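Local coordinates for periplasmic protein TorT (Vibrio parahaemolyticus, PDB 3O1I), which probably senses trimethylamine N-oxide in the periplasm as a type I periplasmic binding protein and relays its presence to the sensor kinase TorS, at residues I139-G144 and G157-I162; H168-F173 and I190-I195; E180-L185 and S201-E206. All coordinates share one frame; numbering follows the deposited sequence.

Contact 1: residues I139-G144 and G157-I162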
ATOM      1  N   ILE D 139      19.279  33.722  10.060  1.00 74.11           N
ATOM      2  CA  ILE D 139      18.685  32.990   8.950  1.00 72.76           C
ATOM      3  C   ILE D 139      18.785  31.467   9.145  1.00 70.08           C
ATOM      4  O   ILE D 139      19.662  30.975   9.864  1.00 68.28           O
ATOM      5  CB  ILE D 139      19.381  33.414   7.623  1.00 74.17           C
ATOM      6  CG1 ILE D 139      18.601  32.880   6.423  1.00 75.54           C
ATOM      7  CG2 ILE D 139      20.831  32.909   7.605  1.00 75.00           C
ATOM      8  CD1 ILE D 139      19.279  33.125   5.089  1.00 76.72           C
ATOM      9  N   ALA D 140      17.883  30.730   8.501  1.00 67.16           N
ATOM     10  CA  ALA D 140      17.860  29.270   8.604  1.00 65.61           C
ATOM     11  C   ALA D 140      18.059  28.600   7.250  1.00 63.57           C
ATOM     12  O   ALA D 140      17.322  28.879   6.313  1.00 63.43           O
ATOM     13  CB  ALA D 140      16.538  28.816   9.210  1.00 65.10           C
ATOM     14  N   LEU D 141      19.033  27.695   7.165  1.00 62.03           N
ATOM     15  CA  LEU D 141      19.343  26.992   5.916  1.00 61.15           C
ATOM     16  C   LEU D 141      18.712  25.615   5.736  1.00 59.27           C
ATOM     17  O   LEU D 141      19.056  24.687   6.441  1.00 58.29           O
ATOM     18  CB  LEU D 141      20.865  26.851   5.756  1.00 61.62           C
ATOM     19  CG  LEU D 141      21.634  28.026   5.138  1.00 61.16           C
ATOM     20  CD1 LEU D 141      23.141  27.818   5.292  1.00 60.48           C
ATOM     21  CD2 LEU D 141      21.255  28.139   3.671  1.00 59.19           C
ATOM     22  N   LEU D 142      17.798  25.489   4.780  1.00 59.10           N
ATOM     23  CA  LEU D 142      17.156  24.205   4.497  1.00 60.72           C
ATOM     24  C   LEU D 142      17.373  23.870   3.024  1.00 62.23           C
ATOM     25  O   LEU D 142      16.437  23.843   2.225  1.00 62.35           O
ATOM     26  CB  LEU D 142      15.657  24.260   4.804  1.00 58.46           C
ATOM     27  CG  LEU D 142      15.248  24.683   6.219  1.00 57.65           C
ATOM     28  CD1 LEU D 142      13.744  24.519   6.351  1.00 55.60           C
ATOM     29  CD2 LEU D 142      15.972  23.857   7.266  1.00 54.75           C
ATOM     30  N   LEU D 143      18.625  23.598   2.684  1.00 64.63           N
ATOM     31  CA  LEU D 143      19.031  23.300   1.320  1.00 67.95           C
ATOM     32  C   LEU D 143      18.568  21.964   0.763  1.00 71.29           C
ATOM     33  O   LEU D 143      17.903  21.921  -0.270  1.00 71.25           O
ATOM     34  CB  LEU D 143      20.551  23.412   1.226  1.00 66.80           C
ATOM     35  CG  LEU D 143      21.026  24.798   1.676  1.00 65.38           C
ATOM     36  CD1 LEU D 143      22.551  24.872   1.653  1.00 64.46           C
ATOM     37  CD2 LEU D 143      20.392  25.855   0.774  1.00 63.01           C
ATOM     38  N   GLY D 144      18.919  20.875   1.435  1.00 75.13           N
ATOM     39  CA  GLY D 144      18.506  19.569   0.955  1.00 79.54           C
ATOM     40  C   GLY D 144      19.339  18.452   1.545  1.00 83.18           C
ATOM     41  O   GLY D 144      19.827  18.578   2.669  1.00 84.24           O
ATOM     42  N   GLY D 157      28.745  28.870  -2.549  1.00 79.63           N
ATOM     43  CA  GLY D 157      28.205  29.929  -3.382  1.00 78.14           C
ATOM     44  C   GLY D 157      27.447  30.886  -2.480  1.00 77.66           C
ATOM     45  O   GLY D 157      27.761  32.071  -2.425  1.00 77.25           O
ATOM     46  N   PHE D 158      26.456  30.364  -1.759  1.00 77.52           N
ATOM     47  CA  PHE D 158      25.661  31.170  -0.834  1.00 76.11           C
ATOM     48  C   PHE D 158      26.557  31.817   0.208  1.00 77.36           C
ATOM     49  O   PHE D 158      26.440  33.005   0.490  1.00 76.98           O
ATOM     50  CB  PHE D 158      24.633  30.306  -0.099  1.00 72.11           C
ATOM     51  CG  PHE D 158      23.859  31.054   0.954  1.00 68.00           C
ATOM     52  CD1 PHE D 158      22.719  31.785   0.614  1.00 65.97           C
ATOM     53  CD2 PHE D 158      24.297  31.070   2.278  1.00 64.84           C
ATOM     54  CE1 PHE D 158      22.030  32.514   1.573  1.00 63.50           C
ATOM     55  CE2 PHE D 158      23.616  31.798   3.243  1.00 62.32           C
ATOM     56  CZ  PHE D 158      22.482  32.523   2.891  1.00 63.10           C
ATOM     57  N   TYR D 159      27.444  31.019   0.790  1.00 79.86           N
ATOM     58  CA  TYR D 159      28.350  31.515   1.812  1.00 82.81           C
ATOM     59  C   TYR D 159      29.114  32.770   1.403  1.00 84.45           C
ATOM     60  O   TYR D 159      29.132  33.749   2.147  1.00 84.75           O
ATOM     61  CB  TYR D 159      29.325  30.412   2.236  1.00 83.57           C
ATOM     62  CG  TYR D 159      28.917  29.730   3.523  1.00 86.67           C
ATOM     63  CD1 TYR D 159      27.719  29.017   3.613  1.00 88.03           C
ATOM     64  CD2 TYR D 159      29.705  29.833   4.669  1.00 88.43           C
ATOM     65  CE1 TYR D 159      27.314  28.425   4.816  1.00 89.29           C
ATOM     66  CE2 TYR D 159      29.309  29.247   5.879  1.00 89.87           C
ATOM     67  CZ  TYR D 159      28.113  28.546   5.944  1.00 90.61           C
ATOM     68  OH  TYR D 159      27.723  27.974   7.136  1.00 91.44           O
ATOM     69  N   GLU D 160      29.729  32.753   0.222  1.00 86.60           N
ATOM     70  CA  GLU D 160      30.496  33.903  -0.254  1.00 88.06           C
ATOM     71  C   GLU D 160      29.675  35.177  -0.293  1.00 87.65           C
ATOM     72  O   GLU D 160      29.998  36.156   0.372  1.00 87.55           O
ATOM     73  CB  GLU D 160      31.056  33.639  -1.651  1.00 91.05           C
ATOM     74  CG  GLU D 160      32.100  32.528  -1.732  1.00 96.46           C
ATOM     75  CD  GLU D 160      33.244  32.695  -0.738  1.00 99.13           C
ATOM     76  OE1 GLU D 160      33.603  33.852  -0.415  1.00 99.64           O
ATOM     77  OE2 GLU D 160      33.794  31.662  -0.293  1.00101.52           O
ATOM     78  N   ALA D 161      28.610  35.160  -1.081  1.00 87.60           N
ATOM     79  CA  ALA D 161      27.742  36.319  -1.221  1.00 88.25           C
ATOM     80  C   ALA D 161      27.180  36.844   0.100  1.00 89.53           C
ATOM     81  O   ALA D 161      26.674  37.961   0.154  1.00 90.93           O
ATOM     82  CB  ALA D 161      26.597  35.983  -2.162  1.00 86.16           C
ATOM     83  N   ILE D 162      27.280  36.055   1.164  1.00 90.84           N
ATOM     84  CA  ILE D 162      26.731  36.445   2.464  1.00 91.44           C
ATOM     85  C   ILE D 162      27.768  36.780   3.533  1.00 92.42           C
ATOM     86  O   ILE D 162      27.434  37.396   4.543  1.00 92.73           O
ATOM     87  CB  ILE D 162      25.811  35.302   3.029  1.00 90.65           C
ATOM     88  CG1 ILE D 162      24.553  35.157   2.171  1.00 90.47           C
ATOM     89  CG2 ILE D 162      25.422  35.578   4.475  1.00 89.99           C
ATOM     90  CD1 ILE D 162      23.538  36.260   2.363  1.00 90.14           C
TER
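Phe158 reaches out from the helix as the principal bump of this interface, and the hollow that takes it is formed by Ile139 and Leu141 on the strand. Leu141 CD2 sits over one face of the phenyl ring, near its middle and 4.4 Å from Phe158 CE2, while Ile162 CG1, from the next helical turn, covers the opposite face toward the rim. The flat ring is thus a slat held between two aliphatic branches. Ile139 comes from the opposite direction, and its CD1 reaches Phe158 CZ obliquely at 3.9 Å. Full extension accounts for this: Ile139 carries CG1 trans to its own amide nitrogen (chi1 -169°), and CD1 continues the line toward the helix. Strand and helix run nearly antiparallel, at 163°, as expected of the first two elements of the beta-alpha-beta unit made by strand 137-142, helix 152-163 and strand 167-172. Their axes come no closer than 12.6 Å, a gap that long or bulky side chains must fill, and alternation along the strand turns Ile139 and Leu141 to the same face. The fork of Leu141 serves two neighbours, since CD1 lies 4.2 Å from Tyr159 CE1 at the more exposed border, where an amphipathic tyrosine is suitable. Beyond the two segments, Leu126 of helix 116-127 packs on Ile139, and Ile169 packs beside Leu141 and Tyr159.

Contact 2: residues H168-F173 and I190-I195; sequences HIVDSF and IDMGNI
Ile195 and Val170 meet because the isoleucine bends twice, chi1 at -50° and chi2 at -51°, folding CD1 back toward the strand although the side chain does not set out in that direction. The methyl then lands against the valine fork, 3.3 Å from Val170 CG2 and 3.6 Å from Val170 CB, with the two chains crossing aslant. Met192 already heads for the strand, and SD passes alongside Val170 CG1 at 4.0 Å; its bend at chi3 (-92°) only turns the terminal methyl toward Phe173, where CE lies 3.9 Å from Phe173 CE1. Each residue type fits its task. Valine is compact and forked: its CG2 and CB meet Ile195, while CG1 lies between Ile195 CD1 and Met192 SD. Methionine is unbranched and flexible enough to serve both the valine and the ring. With no hydrogen bond between the segments, these apolar contacts fasten the two ends of a beta-alpha-beta crossover, in which strand 167-172, at the edge of its parallel sheet, leads through helix 179-192 to strand 197-200, with strand 137-142 lying between the two strands. Gly193, the first residue to leave the helix, has a positive phi at which a side chain would press on the preceding carbonyl oxygen; it turns the chain out of the helix, and Ile195 follows two residues later. Phe173 is further covered by Leu185, Arg188 and Val189 of the crossover helix, and Ile195 too rests on Val189.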
ATOM      1  N   HIS D 168      23.499  36.288   9.933  1.00 80.22           N
ATOM      2  CA  HIS D 168      24.010  35.158  10.702  1.00 79.14           C
ATOM      3  C   HIS D 168      23.186  33.915  10.386  1.00 79.08           C
ATOM      4  O   HIS D 168      21.988  34.009  10.115  1.00 78.38           O
ATOM      5  CB  HIS D 168      23.910  35.453  12.204  1.00 78.81           C
ATOM      6  CG  HIS D 168      24.548  34.413  13.073  1.00 78.47           C
ATOM      7  ND1 HIS D 168      25.913  34.320  13.236  1.00 79.60           N
ATOM      8  CD2 HIS D 168      24.012  33.413  13.814  1.00 78.27           C
ATOM      9  CE1 HIS D 168      26.192  33.311  14.041  1.00 78.61           C
ATOM     10  NE2 HIS D 168      25.056  32.742  14.405  1.00 78.60           N
ATOM     11  N   ILE D 169      23.834  32.755  10.407  1.00 79.00           N
ATOM     12  CA  ILE D 169      23.140  31.496  10.160  1.00 78.10           C
ATOM     13  C   ILE D 169      22.893  30.858  11.528  1.00 78.45           C
ATOM     14  O   ILE D 169      23.843  30.543  12.254  1.00 77.70           O
ATOM     15  CB  ILE D 169      23.982  30.533   9.295  1.00 76.61           C
ATOM     16  CG1 ILE D 169      24.428  31.230   8.009  1.00 76.56           C
ATOM     17  CG2 ILE D 169      23.155  29.315   8.919  1.00 75.81           C
ATOM     18  CD1 ILE D 169      25.243  30.341   7.082  1.00 75.45           C
ATOM     19  N   VAL D 170      21.623  30.702  11.894  1.00 78.53           N
ATOM     20  CA  VAL D 170      21.282  30.103  13.179  1.00 78.33           C
ATOM     21  C   VAL D 170      21.724  28.654  13.129  1.00 78.14           C
ATOM     22  O   VAL D 170      22.306  28.135  14.079  1.00 78.37           O
ATOM     23  CB  VAL D 170      19.769  30.157  13.443  1.00 78.14           C
ATOM     24  CG1 VAL D 170      19.439  29.452  14.747  1.00 77.38           C
ATOM     25  CG2 VAL D 170      19.313  31.600  13.503  1.00 78.72           C
ATOM     26  N   ASP D 171      21.438  28.009  12.004  1.00 77.96           N
ATOM     27  CA  ASP D 171      21.820  26.626  11.797  1.00 78.10           C
ATOM     28  C   ASP D 171      21.389  26.166  10.411  1.00 76.62           C
ATOM     29  O   ASP D 171      20.870  26.947   9.610  1.00 75.40           O
ATOM     30  CB  ASP D 171      21.196  25.720  12.867  1.00 81.31           C
ATOM     31  CG  ASP D 171      22.153  24.616  13.331  1.00 83.84           C
ATOM     32  OD1 ASP D 171      21.709  23.710  14.068  1.00 84.66           O
ATOM     33  OD2 ASP D 171      23.354  24.659  12.966  1.00 83.31           O
ATOM     34  N   SER D 172      21.611  24.888  10.139  1.00 75.43           N
ATOM     35  CA  SER D 172      21.263  24.314   8.853  1.00 74.91           C
ATOM     36  C   SER D 172      20.741  22.893   9.046  1.00 74.07           C
ATOM     37  O   SER D 172      21.326  22.110   9.790  1.00 74.50           O
ATOM     38  CB  SER D 172      22.494  24.304   7.947  1.00 74.99           C
ATOM     39  OG  SER D 172      22.159  23.893   6.633  1.00 76.76           O
ATOM     40  N   PHE D 173      19.639  22.567   8.378  1.00 72.34           N
ATOM     41  CA  PHE D 173      19.058  21.240   8.483  1.00 71.62           C
ATOM     42  C   PHE D 173      19.040  20.521   7.148  1.00 70.67           C
ATOM     43  O   PHE D 173      18.496  21.012   6.164  1.00 69.20           O
ATOM     44  CB  PHE D 173      17.638  21.320   9.057  1.00 72.74           C
ATOM     45  CG  PHE D 173      17.572  21.986  10.396  1.00 74.26           C
ATOM     46  CD1 PHE D 173      17.320  23.349  10.497  1.00 74.28           C
ATOM     47  CD2 PHE D 173      17.865  21.275  11.552  1.00 74.43           C
ATOM     48  CE1 PHE D 173      17.361  23.992  11.727  1.00 73.56           C
ATOM     49  CE2 PHE D 173      17.908  21.912  12.787  1.00 74.33           C
ATOM     50  CZ  PHE D 173      17.660  23.272  12.873  1.00 73.85           C
ATOM     51  N   ILE D 190      10.314  27.027  12.530  1.00 61.86           N
ATOM     52  CA  ILE D 190       9.327  27.956  13.064  1.00 62.65           C
ATOM     53  C   ILE D 190       9.320  27.921  14.593  1.00 64.73           C
ATOM     54  O   ILE D 190       9.112  28.945  15.245  1.00 64.12           O
ATOM     55  CB  ILE D 190       7.921  27.625  12.530  1.00 60.38           C
ATOM     56  CG1 ILE D 190       7.924  27.671  11.001  1.00 59.48           C
ATOM     57  CG2 ILE D 190       6.924  28.639  13.040  1.00 59.88           C
ATOM     58  CD1 ILE D 190       6.608  27.260  10.366  1.00 58.44           C
ATOM     59  N   ASP D 191       9.566  26.743  15.160  1.00 67.55           N
ATOM     60  CA  ASP D 191       9.591  26.574  16.610  1.00 70.27           C
ATOM     61  C   ASP D 191      10.794  27.200  17.308  1.00 71.76           C
ATOM     62  O   ASP D 191      10.699  27.597  18.468  1.00 72.20           O
ATOM     63  CB  ASP D 191       9.519  25.089  16.968  1.00 71.13           C
ATOM     64  CG  ASP D 191       8.148  24.502  16.725  1.00 72.94           C
ATOM     65  OD1 ASP D 191       7.182  24.975  17.360  1.00 74.53           O
ATOM     66  OD2 ASP D 191       8.032  23.573  15.902  1.00 74.63           O
ATOM     67  N   MET D 192      11.927  27.278  16.618  1.00 73.94           N
ATOM     68  CA  MET D 192      13.120  27.873  17.208  1.00 75.75           C
ATOM     69  C   MET D 192      12.761  29.245  17.750  1.00 76.84           C
ATOM     70  O   MET D 192      12.729  29.441  18.961  1.00 76.83           O
ATOM     71  CB  MET D 192      14.232  28.026  16.174  1.00 76.86           C
ATOM     72  CG  MET D 192      14.858  26.737  15.695  1.00 76.60           C
ATOM     73  SD  MET D 192      16.202  27.137  14.572  1.00 77.53           S
ATOM     74  CE  MET D 192      15.365  27.125  13.046  1.00 75.73           C
ATOM     75  N   GLY D 193      12.498  30.190  16.848  1.00 78.00           N
ATOM     76  CA  GLY D 193      12.133  31.534  17.265  1.00 79.63           C
ATOM     77  C   GLY D 193      12.938  32.680  16.668  1.00 81.16           C
ATOM     78  O   GLY D 193      12.357  33.655  16.191  1.00 82.38           O
ATOM     79  N   ASN D 194      14.265  32.572  16.690  1.00 81.77           N
ATOM     80  CA  ASN D 194      15.144  33.627  16.170  1.00 83.26           C
ATOM     81  C   ASN D 194      15.189  33.746  14.652  1.00 82.85           C
ATOM     82  O   ASN D 194      15.863  34.624  14.119  1.00 83.83           O
ATOM     83  CB  ASN D 194      16.580  33.395  16.627  1.00 85.89           C
ATOM     84  CG  ASN D 194      16.666  32.938  18.052  1.00 89.60           C
ATOM     85  OD1 ASN D 194      16.378  33.697  18.977  1.00 90.58           O
ATOM     86  ND2 ASN D 194      17.061  31.679  18.245  1.00 91.92           N
ATOM     87  N   ILE D 195      14.485  32.871  13.947  1.00 81.33           N
ATOM     88  CA  ILE D 195      14.542  32.896  12.498  1.00 79.19           C
ATOM     89  C   ILE D 195      13.824  34.027  11.790  1.00 78.08           C
ATOM     90  O   ILE D 195      12.610  34.191  11.911  1.00 76.67           O
ATOM     91  CB  ILE D 195      14.051  31.569  11.909  1.00 78.63           C
ATOM     92  CG1 ILE D 195      14.763  30.410  12.612  1.00 78.22           C
ATOM     93  CG2 ILE D 195      14.318  31.533  10.410  1.00 77.47           C
ATOM     94  CD1 ILE D 195      16.278  30.550  12.656  1.00 76.13           C
TER

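Contact 3: residues E180-L185 and S201-E206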
ATOM      1  N   GLU D 180       7.409  16.283   2.707  1.00 59.62           N
ATOM      2  CA  GLU D 180       7.177  15.930   4.106  1.00 58.67           C
ATOM      3  C   GLU D 180       8.386  15.998   5.036  1.00 58.21           C
ATOM      4  O   GLU D 180       8.270  16.455   6.175  1.00 56.47           O
ATOM      5  CB  GLU D 180       6.554  14.545   4.194  1.00 59.17           C
ATOM      6  CG  GLU D 180       5.122  14.498   3.700  1.00 62.10           C
ATOM      7  CD  GLU D 180       4.279  15.687   4.180  1.00 62.68           C
ATOM      8  OE1 GLU D 180       4.331  16.032   5.386  1.00 60.50           O
ATOM      9  OE2 GLU D 180       3.553  16.270   3.339  1.00 62.75           O
ATOM     10  N   LEU D 181       9.540  15.539   4.561  1.00 58.16           N
ATOM     11  CA  LEU D 181      10.756  15.564   5.369  1.00 59.04           C
ATOM     12  C   LEU D 181      11.205  17.007   5.580  1.00 58.71           C
ATOM     13  O   LEU D 181      11.767  17.355   6.626  1.00 56.74           O
ATOM     14  CB  LEU D 181      11.878  14.788   4.672  1.00 61.59           C
ATOM     15  CG  LEU D 181      11.544  13.410   4.106  1.00 62.33           C
ATOM     16  CD1 LEU D 181      12.814  12.784   3.550  1.00 62.04           C
ATOM     17  CD2 LEU D 181      10.940  12.535   5.198  1.00 63.90           C
ATOM     18  N   GLN D 182      10.963  17.837   4.564  1.00 58.50           N
ATOM     19  CA  GLN D 182      11.323  19.253   4.617  1.00 57.85           C
ATOM     20  C   GLN D 182      10.316  20.003   5.490  1.00 56.50           C
ATOM     21  O   GLN D 182      10.695  20.856   6.295  1.00 53.67           O
ATOM     22  CB  GLN D 182      11.343  19.860   3.205  1.00 57.30           C
ATOM     23  CG  GLN D 182      12.517  19.429   2.327  1.00 55.85           C
ATOM     24  CD  GLN D 182      13.870  19.735   2.957  1.00 55.75           C
ATOM     25  OE1 GLN D 182      14.097  20.832   3.476  1.00 54.91           O
ATOM     26  NE2 GLN D 182      14.782  18.766   2.898  1.00 53.74           N
ATOM     27  N   ARG D 183       9.034  19.671   5.329  1.00 56.14           N
ATOM     28  CA  ARG D 183       7.985  20.310   6.117  1.00 55.92           C
ATOM     29  C   ARG D 183       8.386  20.183   7.564  1.00 55.24           C
ATOM     30  O   ARG D 183       8.363  21.152   8.324  1.00 54.14           O
ATOM     31  CB  ARG D 183       6.630  19.624   5.919  1.00 55.49           C
ATOM     32  CG  ARG D 183       5.552  20.200   6.828  1.00 56.82           C
ATOM     33  CD  ARG D 183       4.215  19.491   6.691  1.00 57.22           C
ATOM     34  NE  ARG D 183       3.393  20.031   5.611  1.00 59.71           N
ATOM     35  CZ  ARG D 183       3.617  19.819   4.320  1.00 59.94           C
ATOM     36  NH1 ARG D 183       4.648  19.076   3.942  1.00 62.51           N
ATOM     37  NH2 ARG D 183       2.806  20.338   3.411  1.00 57.49           N
ATOM     38  N   ASN D 184       8.749  18.961   7.933  1.00 55.56           N
ATOM     39  CA  ASN D 184       9.182  18.661   9.286  1.00 55.73           C
ATOM     40  C   ASN D 184      10.360  19.574   9.647  1.00 53.64           C
ATOM     41  O   ASN D 184      10.450  20.085  10.761  1.00 51.39           O
ATOM     42  CB  ASN D 184       9.586  17.184   9.374  1.00 58.89           C
ATOM     43  CG  ASN D 184      10.051  16.789  10.757  1.00 61.96           C
ATOM     44  OD1 ASN D 184       9.261  16.725  11.703  1.00 65.68           O
ATOM     45  ND2 ASN D 184      11.348  16.529  10.886  1.00 63.70           N
ATOM     46  N   LEU D 185      11.257  19.786   8.691  1.00 52.45           N
ATOM     47  CA  LEU D 185      12.409  20.646   8.927  1.00 52.97           C
ATOM     48  C   LEU D 185      12.019  22.113   9.081  1.00 51.16           C
ATOM     49  O   LEU D 185      12.648  22.870   9.824  1.00 49.02           O
ATOM     50  CB  LEU D 185      13.416  20.509   7.788  1.00 56.39           C
ATOM     51  CG  LEU D 185      14.323  19.286   7.863  1.00 59.37           C
ATOM     52  CD1 LEU D 185      15.417  19.405   6.804  1.00 60.35           C
ATOM     53  CD2 LEU D 185      14.939  19.203   9.255  1.00 59.52           C
ATOM     54  N   SER D 201      15.616  24.713  -0.521  1.00 54.78           N
ATOM     55  CA  SER D 201      15.201  24.166  -1.805  1.00 52.58           C
ATOM     56  C   SER D 201      13.814  24.623  -2.191  1.00 51.21           C
ATOM     57  O   SER D 201      13.055  25.121  -1.366  1.00 51.37           O
ATOM     58  CB  SER D 201      15.203  22.653  -1.742  1.00 54.23           C
ATOM     59  OG  SER D 201      14.377  22.213  -0.676  1.00 56.59           O
ATOM     60  N   ALA D 202      13.463  24.449  -3.452  1.00 49.73           N
ATOM     61  CA  ALA D 202      12.140  24.863  -3.858  1.00 50.50           C
ATOM     62  C   ALA D 202      11.166  24.025  -3.054  1.00 50.71           C
ATOM     63  O   ALA D 202      10.051  24.457  -2.769  1.00 52.26           O
ATOM     64  CB  ALA D 202      11.936  24.637  -5.345  1.00 49.32           C
ATOM     65  N   VAL D 203      11.605  22.822  -2.694  1.00 50.32           N
ATOM     66  CA  VAL D 203      10.790  21.897  -1.915  1.00 48.41           C
ATOM     67  C   VAL D 203      10.577  22.527  -0.540  1.00 45.87           C
ATOM     68  O   VAL D 203       9.445  22.778  -0.126  1.00 44.36           O
ATOM     69  CB  VAL D 203      11.503  20.500  -1.786  1.00 50.22           C
ATOM     70  CG1 VAL D 203      10.769  19.587  -0.799  1.00 46.99           C
ATOM     71  CG2 VAL D 203      11.564  19.838  -3.152  1.00 50.96           C
ATOM     72  N   ALA D 204      11.671  22.803   0.156  1.00 42.44           N
ATOM     73  CA  ALA D 204      11.567  23.410   1.469  1.00 44.15           C
ATOM     74  C   ALA D 204      10.641  24.633   1.419  1.00 46.05           C
ATOM     75  O   ALA D 204       9.589  24.651   2.069  1.00 46.03           O
ATOM     76  CB  ALA D 204      12.943  23.808   1.967  1.00 42.49           C
ATOM     77  N   ILE D 205      11.027  25.641   0.634  1.00 46.51           N
ATOM     78  CA  ILE D 205      10.240  26.860   0.517  1.00 45.67           C
ATOM     79  C   ILE D 205       8.771  26.579   0.235  1.00 46.29           C
ATOM     80  O   ILE D 205       7.914  27.138   0.909  1.00 49.29           O
ATOM     81  CB  ILE D 205      10.833  27.845  -0.559  1.00 46.16           C
ATOM     82  CG1 ILE D 205      11.834  28.797   0.103  1.00 43.75           C
ATOM     83  CG2 ILE D 205       9.719  28.671  -1.236  1.00 41.99           C
ATOM     84  CD1 ILE D 205      13.108  28.143   0.600  1.00 46.42           C
ATOM     85  N   GLU D 206       8.450  25.720  -0.726  1.00 45.50           N
ATOM     86  CA  GLU D 206       7.032  25.448  -0.984  1.00 48.48           C
ATOM     87  C   GLU D 206       6.280  25.063   0.305  1.00 49.64           C
ATOM     88  O   GLU D 206       5.172  25.553   0.567  1.00 47.85           O
ATOM     89  CB  GLU D 206       6.877  24.332  -2.009  1.00 49.79           C
ATOM     90  CG  GLU D 206       7.197  24.735  -3.423  1.00 52.59           C
ATOM     91  CD  GLU D 206       7.187  23.549  -4.361  1.00 55.37           C
ATOM     92  OE1 GLU D 206       7.888  22.560  -4.059  1.00 59.92           O
ATOM     93  OE2 GLU D 206       6.488  23.596  -5.394  1.00 54.92           O
TER
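Gln182 carries the apolar part of this helix-to-helix contact with its methylene groups, and Val203 and Ala204 receive them. Its CG lies 3.6 Å from Val203 CG1, the two side chains crossing nearly at right angles, while its CB rests against the backbone and valine branch of the same turn. The chain bends at chi2 (-57°), which swings the amide over Ala204, bringing Gln182 OE1 to 3.5 Å from Ala204 CB. Alanine's small side chain suits this close approach, the CA atoms of Gln182 and Ala204 being 5.2 Å apart.

Hydrogen bonds hold each side in shape without crossing between them. The other end of the Gln182 amide is anchored, with NE2 bonded to the carbonyl O of Asp176. Ser201 is the N-cap of helix 202-214: its OG accepts from Ala204 N at 2.9 Å, almost straight at 171°, satisfying an amide of the first turn that has no earlier helical carbonyl to use. Ser201 OG also makes a weak hydrogen bond with Asn177 OD1.

Charge gathers around Arg183. Its NH1 pairs with Glu180 OE2 at 3.1 Å, an attraction of charges alone, since the oxygen lies well off the guanidinium plane; NE is bridged to Glu211, and NH2 to an acidic side chain of a partner protein chain.

Helices 179-192 and 202-214, joined through strand 197-200 and packed side by side on the parallel sheet, belong to the alpha-beta-alpha layering of the Rossmann-like lobes of type I periplasmic binding proteins.

How the contacts relate
From the N-terminal side, contact 1 comes first: it closes the loop between strand 137-142 and helix 152-163 before the other two begin. The chain then runs into strand 167-172, which opens contact 2, and into helix 179-192, whose early turns open contact 3. Contact 2 closes at 190-195, contact 3 only at 201-206, so these two cross rather than nest, sharing the helix. Strand 137-142 is the common neighbour: Ile139 makes probable backbone hydrogen bonds to His168 and Val170, and Leu142 O probably accepts one from Ser201 N, linking contacts 1 and 3. Contacts 1 and 2 tie helix 152-163 and the end of helix 179-192 to the four-stranded sheet; contact 3 ties helix 179-192 to helix 202-214.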